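PDB 2IZ6: molybdenum cofactor carrier protein from Chlamydomonas reinhardtii, which probably binds the molybdenum cofactor and holds or carries it within the cell. Local coordinates for residues Gly17-Gly22 with Asp101-Leu106; Met33-Gly38 with Ala65-Gly70; Leu111-Met116 with Ala122-Ala127. One frame throughout, in Å; residues are numbered along the deposited sequence. Where two conformers were deposited one is given.

Contact 1 (Gly17-Gly22 with Asp101-Leu106); sequences GVMGPG and DNINAL
Two first torsions bring M19 and I103 together. In the modelled conformer of M19, one of two, CG is placed opposite the carbonyl carbon (chi1 -65°), and the thioether then folds back through two further bends. I103 sets CG1 between its own backbone N and carbonyl carbon (chi1 66°) and runs nearly straight from there (chi2 165°), which carries CD1 up to the strand. The two side chains lie alongside each other, running in contrary senses: M19 SD lies 3.5 Å from I103 CD1 and 3.9 Å from I103 CG1. Details that depend on the end of M19, sulfur and methyl alike, hold for that conformer alone.

The same CD1 methyl also reaches the strand backbone, 3.6 Å from V18 O, and no hydrogen bond crosses the contact. G17, with no side chain of its own, adds little bulk where I103 comes in. Two residues earlier in the loop, D101 CB lies 4.2 Å from M19 CE, a looser and more tentative approach. An Asx turn shapes this loop, N104 N giving a 2.8 Å bond to N102 OD1. The contact exemplifies an irregular segment packed on a strand mainly by aliphatic contact, I103 supplying most of the loop's share.

The contact lies at the C-terminal end of strand 15-19, the end where Rossmann-like folds commonly bind their ligands. Strand 110-114 runs alongside, M19 also packs on T120 and E123 of helix 118-129, and V18 turns to the other face of the sheet, against L37 and I41 of helix 28-43 and V57 and A61 of helix 57-67.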
loop_
_atom_site.group_PDB
_atom_site.type_symbol
_atom_site.label_atom_id
_atom_site.label_comp_id
_atom_site.label_asym_id
_atom_site.label_seq_id
_atom_site.Cartn_x
_atom_site.Cartn_y
_atom_site.Cartn_z
ATOM N N GLY A 17 -4.511 -13.482 14.187
ATOM C CA GLY A 17 -4.465 -13.605 12.758
ATOM C C GLY A 17 -4.228 -15.026 12.326
ATOM O O GLY A 17 -3.511 -15.767 12.957
ATOM N N VAL A 18 -4.858 -15.438 11.222
ATOM C CA VAL A 18 -4.677 -16.729 10.672
ATOM C C VAL A 18 -4.375 -16.583 9.205
ATOM O O VAL A 18 -5.051 -15.884 8.483
ATOM C CB VAL A 18 -5.902 -17.633 10.870
ATOM C CG1 VAL A 18 -5.810 -18.971 10.128
ATOM C CG2 VAL A 18 -6.152 -17.816 12.339
ATOM N N MET A 19 -3.354 -17.300 8.776
ATOM C CA MET A 19 -2.919 -17.314 7.366
ATOM C C MET A 19 -2.732 -18.725 6.904
ATOM O O MET A 19 -2.272 -19.584 7.647
ATOM C CB MET A 19 -1.568 -16.703 7.303
ATOM C CG MET A 19 -1.478 -15.326 7.660
ATOM S SD MET A 19 -1.744 -14.244 6.229
ATOM C CE MET A 19 -1.941 -15.335 4.775
ATOM N N GLY A 20 -3.040 -18.970 5.638
ATOM C CA GLY A 20 -2.678 -20.189 5.079
ATOM C C GLY A 20 -2.935 -20.093 3.600
ATOM O O GLY A 20 -3.451 -19.070 3.116
ATOM N N PRO A 21 -2.540 -21.130 2.896
ATOM C CA PRO A 21 -2.756 -21.202 1.417
ATOM C C PRO A 21 -4.233 -21.356 1.061
ATOM O O PRO A 21 -5.056 -21.745 1.909
ATOM C CB PRO A 21 -1.951 -22.421 1.014
ATOM C CG PRO A 21 -1.776 -23.200 2.208
ATOM C CD PRO A 21 -1.832 -22.299 3.389
ATOM N N GLY A 22 -4.560 -21.049 -0.179
ATOM C CA GLY A 22 -5.904 -21.174 -0.693
ATOM C C GLY A 22 -6.176 -22.590 -1.168
ATOM O O GLY A 22 -5.374 -23.534 -0.949
ATOM N N ASP A 101 -0.936 -11.310 -0.033
ATOM C CA ASP A 101 -2.095 -11.735 0.773
ATOM C C ASP A 101 -2.138 -10.878 2.027
ATOM O O ASP A 101 -1.976 -11.378 3.122
ATOM C CB ASP A 101 -1.941 -13.199 1.145
ATOM C CG ASP A 101 -1.970 -14.093 -0.056
ATOM O OD1 ASP A 101 -2.662 -13.704 -1.018
ATOM O OD2 ASP A 101 -1.324 -15.160 -0.036
ATOM N N ASN A 102 -2.364 -9.565 1.853
ATOM C CA ASN A 102 -2.408 -8.637 2.962
ATOM C C ASN A 102 -3.701 -8.840 3.738
ATOM O O ASN A 102 -4.792 -8.747 3.126
ATOM C CB ASN A 102 -2.411 -7.184 2.474
ATOM C CG ASN A 102 -1.857 -6.239 3.490
ATOM O OD1 ASN A 102 -2.077 -6.395 4.705
ATOM N ND2 ASN A 102 -1.014 -5.294 3.005
ATOM N N ILE A 103 -3.574 -9.150 5.025
ATOM C CA ILE A 103 -4.721 -9.196 5.925
ATOM C C ILE A 103 -4.568 -8.171 7.061
ATOM O O ILE A 103 -5.118 -8.313 8.131
ATOM C CB ILE A 103 -4.922 -10.644 6.431
ATOM C CG1 ILE A 103 -3.745 -11.107 7.317
ATOM C CG2 ILE A 103 -5.207 -11.533 5.223
ATOM C CD1 ILE A 103 -4.044 -12.457 8.214
ATOM N N ASN A 104 -3.853 -7.079 6.793
ATOM C CA ASN A 104 -3.493 -6.157 7.864
ATOM C C ASN A 104 -2.997 -6.894 9.144
ATOM O O ASN A 104 -3.332 -6.566 10.297
ATOM C CB ASN A 104 -4.696 -5.202 8.159
ATOM C CG ASN A 104 -4.910 -4.159 7.029
ATOM O OD1 ASN A 104 -4.039 -3.879 6.232
ATOM N ND2 ASN A 104 -6.064 -3.576 7.000
ATOM N N ALA A 105 -2.160 -7.895 8.938
ATOM C CA ALA A 105 -1.712 -8.762 10.028
ATOM C C ALA A 105 -1.030 -8.088 11.185
ATOM O O ALA A 105 -1.018 -8.684 12.243
ATOM C CB ALA A 105 -0.781 -9.820 9.435
ATOM N N LEU A 106 -0.353 -6.925 10.984
ATOM C CA LEU A 106 0.224 -6.066 12.093
ATOM C C LEU A 106 -0.842 -5.701 13.192
ATOM O O LEU A 106 -0.513 -5.203 14.261
ATOM C CB LEU A 106 0.888 -4.769 11.566
ATOM C CG LEU A 106 2.189 -4.641 10.706
ATOM C CD1 LEU A 106 2.532 -3.218 10.447
ATOM C CD2 LEU A 106 3.379 -5.335 11.374
#

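Contact 2 (Met33-Gly38 with Ala65-Gly70); sequences MANELG and AKEAGG
Backbone packing comes first: G38 and A65 bring their helices so close that their CA atoms are 4.3 Å apart. G38 presents no side chain to hold them off, and G38 O lies 3.3 Å from A65 CA in a bent CA-H...O contact, 125° at the hydrogen. The methyl of A65 sits against the same oxygen, A65 CB being 3.6 Å from G38 O. Small residues are thus the means by which two helices approach through their main chains.

These are helices 28-43 and 57-67, which lie side by side on one face of the Rossmann-like parallel sheet, and the contact falls where the second of them stops. A Schellman motif makes that stop, with G70 N bonded to A65 O at 2.8 Å and G69 N to K66 O at 3.0 Å; G69 takes the positive phi the turn requires.

Polar links complete the account. One water joins the helices at the partly exposed edge, accepting from N35 ND2 at 2.9 Å and donating to E67 OE1 at 2.8 Å. N35 reaches it by turning CG anti to its main-chain N (chi1 -175°), and the same ND2 has a weak bond to E60 O. Across the turn that ends the helix, K66 NZ donates to G70 O, 3.0 Å away and almost in line with the carbonyl bond (162°), and also forms a salt bridge to D89.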
loop_
_atom_site.group_PDB
_atom_site.type_symbol
_atom_site.label_atom_id
_atom_site.label_comp_id
_atom_site.label_asym_id
_atom_site.label_seq_id
_atom_site.Cartn_x
_atom_site.Cartn_y
_atom_site.Cartn_z
ATOM N N MET A 33 -7.900 -28.708 10.499
ATOM C CA MET A 33 -7.169 -27.949 11.548
ATOM C C MET A 33 -7.571 -26.491 11.621
ATOM O O MET A 33 -7.771 -25.933 12.691
ATOM C CB MET A 33 -5.671 -28.082 11.404
ATOM C CG MET A 33 -5.223 -29.515 11.848
ATOM S SD MET A 33 -3.461 -29.571 12.249
ATOM C CE MET A 33 -2.891 -28.874 10.741
ATOM N N ALA A 34 -7.705 -25.863 10.455
ATOM C CA ALA A 34 -8.126 -24.490 10.397
ATOM C C ALA A 34 -9.500 -24.240 10.978
ATOM O O ALA A 34 -9.700 -23.270 11.782
ATOM C CB ALA A 34 -8.013 -23.959 8.973
ATOM N N ASN A 35 -10.442 -25.133 10.664
ATOM C CA ASN A 35 -11.795 -24.986 11.221
ATOM C C ASN A 35 -11.769 -25.087 12.769
ATOM O O ASN A 35 -12.425 -24.301 13.455
ATOM C CB ASN A 35 -12.734 -26.038 10.556
ATOM C CG ASN A 35 -14.164 -25.873 10.991
ATOM O OD1 ASN A 35 -14.599 -26.523 11.910
ATOM N ND2 ASN A 35 -14.862 -24.865 10.440
ATOM N N GLU A 36 -11.062 -26.088 13.294
ATOM C CA GLU A 36 -10.945 -26.294 14.737
ATOM C C GLU A 36 -10.263 -25.166 15.388
ATOM O O GLU A 36 -10.666 -24.752 16.460
ATOM C CB GLU A 36 -10.193 -27.573 15.039
ATOM C CG GLU A 36 -10.212 -27.943 16.532
ATOM C CD GLU A 36 -11.628 -28.236 17.161
ATOM O OE1 GLU A 36 -12.595 -28.627 16.456
ATOM O OE2 GLU A 36 -11.778 -28.047 18.411
ATOM N N LEU A 37 -9.211 -24.688 14.720
ATOM C CA LEU A 37 -8.502 -23.546 15.258
ATOM C C LEU A 37 -9.451 -22.362 15.386
ATOM O O LEU A 37 -9.407 -21.670 16.432
ATOM C CB LEU A 37 -7.336 -23.224 14.337
ATOM C CG LEU A 37 -6.472 -22.063 14.803
ATOM C CD1 LEU A 37 -5.608 -22.438 15.960
ATOM C CD2 LEU A 37 -5.655 -21.496 13.623
ATOM N N GLY A 38 -10.191 -22.024 14.340
ATOM C CA GLY A 38 -11.213 -20.959 14.342
ATOM C C GLY A 38 -12.189 -21.080 15.499
ATOM O O GLY A 38 -12.454 -20.121 16.269
ATOM N N ALA A 65 -14.891 -20.029 13.673
ATOM C CA ALA A 65 -15.063 -18.962 14.646
ATOM C C ALA A 65 -16.518 -18.527 14.709
ATOM O O ALA A 65 -17.058 -18.289 15.792
ATOM C CB ALA A 65 -14.215 -17.784 14.213
ATOM N N LYS A 66 -17.173 -18.484 13.530
ATOM C CA LYS A 66 -18.572 -17.983 13.502
ATOM C C LYS A 66 -19.459 -19.006 14.181
ATOM O O LYS A 66 -20.363 -18.662 14.974
ATOM C CB LYS A 66 -18.997 -17.706 12.062
ATOM C CG LYS A 66 -20.477 -17.254 11.781
ATOM C CD LYS A 66 -20.935 -15.987 12.512
ATOM C CE LYS A 66 -19.878 -14.940 12.689
ATOM N NZ LYS A 66 -20.272 -14.086 13.865
ATOM N N GLU A 67 -19.199 -20.278 13.939
ATOM C CA GLU A 67 -19.972 -21.361 14.588
ATOM C C GLU A 67 -19.900 -21.350 16.134
ATOM O O GLU A 67 -20.882 -21.656 16.832
ATOM C CB GLU A 67 -19.502 -22.711 14.052
ATOM C CG GLU A 67 -20.254 -23.924 14.617
ATOM C CD GLU A 67 -19.627 -25.272 14.250
ATOM O OE1 GLU A 67 -18.615 -25.312 13.515
ATOM O OE2 GLU A 67 -20.152 -26.327 14.714
ATOM N N ALA A 68 -18.726 -21.025 16.675
ATOM C CA ALA A 68 -18.483 -20.901 18.078
ATOM C C ALA A 68 -18.881 -19.533 18.652
ATOM O O ALA A 68 -18.588 -19.225 19.819
ATOM C CB ALA A 68 -16.977 -21.175 18.315
ATOM N N GLY A 69 -19.518 -18.680 17.836
ATOM C CA GLY A 69 -19.973 -17.354 18.305
ATOM C C GLY A 69 -18.989 -16.226 18.339
ATOM O O GLY A 69 -19.260 -15.192 18.955
ATOM N N GLY A 70 -17.834 -16.381 17.662
ATOM C CA GLY A 70 -16.870 -15.341 17.698
ATOM C C GLY A 70 -17.055 -14.311 16.598
ATOM O O GLY A 70 -17.865 -14.461 15.682
HETATM O O HOH W 1 -17.750 -24.767 10.923
#

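Contact 3 (Leu111-Met116 with Ala122-Ala127); sequences LVAVGM and AEVALA
Strand 111-114 and helix 122-127 run nearly antiparallel, at 155°, with their axes 9.6 Å apart. The CA atoms of L111 and A127 come within 7.5 Å, and those of A113 and V124 within 7.4 Å. The side-chain pairs that meet between these backbones are apolar, and no hydrogen bond crosses.

L111 does most of the filling with a single methyl. The side chain points toward the helix from its CB, and with CG opposite the backbone N (chi1 -180°) CD2 is placed over the turn from E123 to A127. There L111 CD2 lies 3.9 Å from A127 CB. It is also 3.7 Å from E123 O. That carbonyl is already engaged by the helix itself, accepting from A127 N, so the methyl rests against a satisfied oxygen. The second pair is smaller: A113 CB meets V124 CG2 at 4.0 Å, the branch of the valine that stands beside its own backbone N while CG1 lies anti to it (chi1 167°). The two pairs illustrate how nearly equal backbone separations can be bridged differently, by leucine to alanine in one and alanine to valine in the other. E123 turns its carboxylate elsewhere, to a salt bridge with R100.

Strand, helix and the following strand 134-137 form a beta-alpha-beta unit of the Rossmann-like fold. V124 and A127 both press on V134, V124 also touches F147 of helix 141-150, M19 of strand 15-19 packs on L111, and the outer side of the helix, at A122, A125 and L126, packs on a neighbouring subunit.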
loop_
_atom_site.group_PDB
_atom_site.type_symbol
_atom_site.label_atom_id
_atom_site.label_comp_id
_atom_site.label_asym_id
_atom_site.label_seq_id
_atom_site.Cartn_x
_atom_site.Cartn_y
_atom_site.Cartn_z
ATOM N N LEU A 111 0.123 -14.189 15.166
ATOM C CA LEU A 111 -0.235 -14.717 13.826
ATOM C C LEU A 111 -0.036 -16.237 13.792
ATOM O O LEU A 111 1.010 -16.735 14.221
ATOM C CB LEU A 111 0.635 -14.025 12.732
ATOM C CG LEU A 111 0.429 -14.411 11.266
ATOM C CD1 LEU A 111 -0.994 -14.042 10.854
ATOM C CD2 LEU A 111 1.417 -13.758 10.344
ATOM N N VAL A 112 -1.045 -16.996 13.354
ATOM C CA VAL A 112 -0.927 -18.417 13.213
ATOM C C VAL A 112 -1.012 -18.769 11.746
ATOM O O VAL A 112 -1.951 -18.376 11.035
ATOM C CB VAL A 112 -2.101 -19.142 13.936
ATOM C CG1 VAL A 112 -1.938 -20.609 13.895
ATOM C CG2 VAL A 112 -2.186 -18.767 15.405
ATOM N N ALA A 113 0.019 -19.472 11.261
ATOM C CA ALA A 113 0.054 -20.015 9.916
ATOM C C ALA A 113 -0.381 -21.488 10.011
ATOM O O ALA A 113 0.184 -22.263 10.797
ATOM C CB ALA A 113 1.449 -19.927 9.344
ATOM N N VAL A 114 -1.353 -21.853 9.196
ATOM C CA VAL A 114 -1.784 -23.234 9.070
ATOM C C VAL A 114 -1.371 -23.637 7.642
ATOM O O VAL A 114 -1.945 -23.150 6.675
ATOM C CB VAL A 114 -3.338 -23.379 9.217
ATOM C CG1 VAL A 114 -3.728 -24.792 9.115
ATOM C CG2 VAL A 114 -3.781 -22.806 10.495
ATOM N N GLY A 115 -0.332 -24.428 7.536
ATOM C CA GLY A 115 0.266 -24.739 6.235
ATOM C C GLY A 115 1.058 -23.559 5.689
ATOM O O GLY A 115 1.292 -22.544 6.384
ATOM N N MET A 116 1.516 -23.715 4.445
ATOM C CA MET A 116 2.563 -22.834 3.942
ATOM C C MET A 116 2.544 -22.749 2.432
ATOM O O MET A 116 2.240 -23.753 1.768
ATOM C CB MET A 116 3.924 -23.367 4.364
ATOM C CG MET A 116 5.098 -22.382 4.104
ATOM S SD MET A 116 5.016 -20.793 4.732
ATOM C CE MET A 116 4.715 -21.044 6.527
ATOM N N ALA A 122 5.442 -14.873 3.050
ATOM C CA ALA A 122 5.722 -13.438 3.110
ATOM C C ALA A 122 5.129 -12.827 4.349
ATOM O O ALA A 122 5.698 -12.018 5.064
ATOM C CB ALA A 122 5.216 -12.714 1.886
ATOM N N GLU A 123 3.909 -13.172 4.651
ATOM C CA GLU A 123 3.268 -12.605 5.807
ATOM C C GLU A 123 3.915 -13.010 7.130
ATOM O O GLU A 123 3.989 -12.219 8.091
ATOM C CB GLU A 123 1.752 -12.896 5.824
ATOM C CG GLU A 123 0.945 -12.239 4.757
ATOM C CD GLU A 123 1.210 -10.723 4.535
ATOM O OE1 GLU A 123 1.347 -10.374 3.341
ATOM O OE2 GLU A 123 1.286 -9.945 5.513
ATOM N N VAL A 124 4.354 -14.245 7.214
ATOM C CA VAL A 124 5.049 -14.729 8.408
ATOM C C VAL A 124 6.378 -13.912 8.568
ATOM O O VAL A 124 6.763 -13.404 9.626
ATOM C CB VAL A 124 5.359 -16.226 8.357
ATOM C CG1 VAL A 124 6.334 -16.636 9.430
ATOM C CG2 VAL A 124 4.056 -16.983 8.444
ATOM N N ALA A 125 7.102 -13.778 7.449
ATOM C CA ALA A 125 8.371 -13.052 7.463
ATOM C C ALA A 125 8.158 -11.609 7.837
ATOM O O ALA A 125 8.930 -11.034 8.669
ATOM C CB ALA A 125 9.022 -13.133 6.147
ATOM N N LEU A 126 7.078 -10.981 7.337
ATOM C CA LEU A 126 6.783 -9.584 7.719
ATOM C C LEU A 126 6.363 -9.467 9.202
ATOM O O LEU A 126 6.606 -8.406 9.835
ATOM C CB LEU A 126 5.810 -8.944 6.762
ATOM C CG LEU A 126 6.387 -8.759 5.367
ATOM C CD1 LEU A 126 5.399 -8.217 4.309
ATOM C CD2 LEU A 126 7.604 -7.841 5.388
ATOM N N ALA A 127 5.664 -10.414 9.755
ATOM C CA ALA A 127 5.325 -10.477 11.171
ATOM C C ALA A 127 6.595 -10.519 11.966
ATOM O O ALA A 127 6.741 -9.801 12.926
ATOM C CB ALA A 127 4.458 -11.672 11.494
#

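How the contacts relate
From the N terminus, the chain enters strand 15-19 and the first half of contact 1, then helix 28-43. Contact 2 closes first, returning at 65-70 to pair the two successive helices on one face of the sheet. It is nested inside the much longer loop that contact 1 closes at 101-106. Contact 3 follows in series, shutting a short loop between strand 110-114 and helix 118-129. Contacts 1 and 3 meet in the sheet, where M19 N and V112 O, 2.9 Å apart, probably hydrogen-bond between neighbouring strands. Contact 2 reaches both through L37, whose CD2 packs on V18, V112 and V114.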